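Side-chain contact in HTH-type transcriptional regulator cbl (Escherichia coli K12, PDB 2FYI), which may act as an accessory regulator of the cys regulon, as a LysR-family transcription factor linked to the sulphate starvation response: residues A25-P30 and V150-V155. Sequence-based numbering, arbitrary orientation.
Sequences ARYSLP and VIKTYV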
# COMPACT_ATOMS: atom_id res chain seq x y z
N ALA A 25 9.05 1.53 -4.57
CA ALA A 25 9.57 0.54 -3.68
C ALA A 25 9.46 -0.87 -4.30
O ALA A 25 10.38 -1.69 -4.19
CB ALA A 25 8.86 0.64 -2.38
N ARG A 26 8.36 -1.13 -5.00
CA ARG A 26 8.17 -2.44 -5.57
C ARG A 26 8.75 -2.64 -6.94
O ARG A 26 9.24 -3.71 -7.27
CB ARG A 26 6.70 -2.75 -5.66
CG ARG A 26 6.07 -2.80 -4.34
CD ARG A 26 5.07 -3.85 -4.29
NE ARG A 26 5.67 -5.16 -4.35
CZ ARG A 26 4.96 -6.23 -4.68
NH1 ARG A 26 3.66 -6.09 -4.99
NH2 ARG A 26 5.51 -7.43 -4.71
N TYR A 27 8.66 -1.63 -7.79
CA TYR A 27 8.85 -1.88 -9.21
C TYR A 27 10.08 -1.27 -9.84
O TYR A 27 10.42 -1.58 -10.98
CB TYR A 27 7.63 -1.46 -10.01
CG TYR A 27 6.37 -2.05 -9.46
CD1 TYR A 27 5.33 -1.24 -9.02
CD2 TYR A 27 6.25 -3.42 -9.34
CE1 TYR A 27 4.18 -1.77 -8.48
CE2 TYR A 27 5.11 -3.97 -8.81
CZ TYR A 27 4.08 -3.15 -8.38
OH TYR A 27 2.94 -3.75 -7.86
N SER A 28 10.77 -0.38 -9.13
CA SER A 28 11.99 0.24 -9.71
C SER A 28 13.20 0.22 -8.79
O SER A 28 14.30 0.01 -9.26
CB SER A 28 11.76 1.68 -10.10
OG SER A 28 10.49 1.82 -10.72
N LEU A 29 13.01 0.44 -7.48
CA LEU A 29 14.14 0.52 -6.58
C LEU A 29 14.91 -0.75 -6.35
O LEU A 29 16.11 -0.69 -6.10
CB LEU A 29 13.70 1.04 -5.24
CG LEU A 29 13.51 2.54 -5.22
CD1 LEU A 29 12.69 2.89 -3.99
CD2 LEU A 29 14.84 3.24 -5.21
N PRO A 30 14.25 -1.92 -6.40
CA PRO A 30 15.00 -3.08 -5.96
C PRO A 30 16.32 -3.23 -6.74
O PRO A 30 17.38 -3.49 -6.16
CB PRO A 30 14.02 -4.22 -6.24
CG PRO A 30 12.72 -3.55 -6.07
CD PRO A 30 12.88 -2.28 -6.78
N VAL A 150 -3.65 -3.74 -4.62
CA VAL A 150 -5.07 -3.67 -4.39
C VAL A 150 -5.80 -3.65 -5.75
O VAL A 150 -6.70 -4.47 -6.00
CB VAL A 150 -5.41 -2.48 -3.50
CG1 VAL A 150 -6.92 -2.29 -3.41
CG2 VAL A 150 -4.86 -2.70 -2.16
N ILE A 151 -5.40 -2.75 -6.64
CA ILE A 151 -6.00 -2.76 -7.96
C ILE A 151 -5.98 -4.14 -8.58
O ILE A 151 -7.01 -4.58 -9.11
CB ILE A 151 -5.35 -1.76 -8.90
CG1 ILE A 151 -5.41 -0.36 -8.30
CG2 ILE A 151 -6.09 -1.71 -10.21
CD1 ILE A 151 -4.63 0.71 -9.06
N LYS A 152 -4.86 -4.85 -8.54
CA LYS A 152 -4.86 -6.20 -9.15
C LYS A 152 -5.93 -7.12 -8.54
O LYS A 152 -6.64 -7.81 -9.27
CB LYS A 152 -3.50 -6.89 -9.07
CG LYS A 152 -2.49 -6.31 -10.01
CD LYS A 152 -1.09 -6.47 -9.44
CE LYS A 152 0.01 -5.86 -10.32
NZ LYS A 152 1.34 -5.97 -9.58
N THR A 153 -6.05 -7.11 -7.22
CA THR A 153 -6.99 -7.99 -6.55
C THR A 153 -8.41 -7.73 -7.03
O THR A 153 -9.16 -8.69 -7.27
CB THR A 153 -6.86 -7.83 -5.05
OG1 THR A 153 -5.52 -8.18 -4.68
CG2 THR A 153 -7.85 -8.68 -4.27
N TYR A 154 -8.81 -6.47 -7.19
CA TYR A 154 -10.21 -6.19 -7.45
C TYR A 154 -10.57 -6.37 -8.93
O TYR A 154 -11.73 -6.64 -9.26
CB TYR A 154 -10.69 -4.87 -6.79
CG TYR A 154 -10.85 -5.17 -5.35
CD1 TYR A 154 -9.80 -4.97 -4.46
CD2 TYR A 154 -11.97 -5.81 -4.90
CE1 TYR A 154 -9.92 -5.35 -3.11
CE2 TYR A 154 -12.10 -6.21 -3.57
CZ TYR A 154 -11.08 -5.97 -2.68
OH TYR A 154 -11.22 -6.39 -1.36
N VAL A 155 -9.56 -6.24 -9.80
CA VAL A 155 -9.81 -6.49 -11.21
C VAL A 155 -10.00 -7.99 -11.36
O VAL A 155 -10.91 -8.47 -12.03
CB VAL A 155 -8.63 -6.02 -12.08
CG1 VAL A 155 -8.75 -6.59 -13.49
CG2 VAL A 155 -8.51 -4.47 -12.08
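Tyr-27 and Lys-152 reach toward each other from opposite sides and account for nearly all of the 59 Å² buried in this small contact; the atoms that come close are the phenol end of Tyr-27 and Lys-152 NZ. Lys-152 NZ donates a weak hydrogen bond to Tyr-27 OH, 3.2 Å away, approaching the phenol oxygen at about 120° to its CZ–OH bond. The ammonium nitrogen lies oblique to the ring and 4.1 Å from Tyr-27 CZ. With CG of Lys-152 beside the backbone N (chi1 -73°), the extended chain carries NZ out from helix 148-157 to the tyrosine hydroxyl, and Tyr-27 reaches out from helix 22-27 to meet it. The stronger grip of NZ is on the carbonyl oxygen of Ser-168, a residue that Tyr-27 also touches, so lysine and tyrosine meet beside the same loop.

The tyrosine ring is supported from its own helix: Arg-26 CB sits 3.6 Å above one face, over the centre. Arg-26 NH1 forms a salt bridge with Asp-149 OD2, near the start of helix 148-157. The negative charge of Asp-149 probably eases the proximity of two like charges, Arg-26 NH1 and Lys-152 NZ, 5.1 Å apart. Arg-26 NE hydrogen-bonds Thr-153 OG1 of the second subunit, so the same arginine also takes part in the dimer interface.

These polar links join helices 22-27 and 148-157 across the cleft between the two subdomains of the Cbl cofactor-binding domain, which has the two-lobed, periplasmic-binding-protein-like fold of the LysR family.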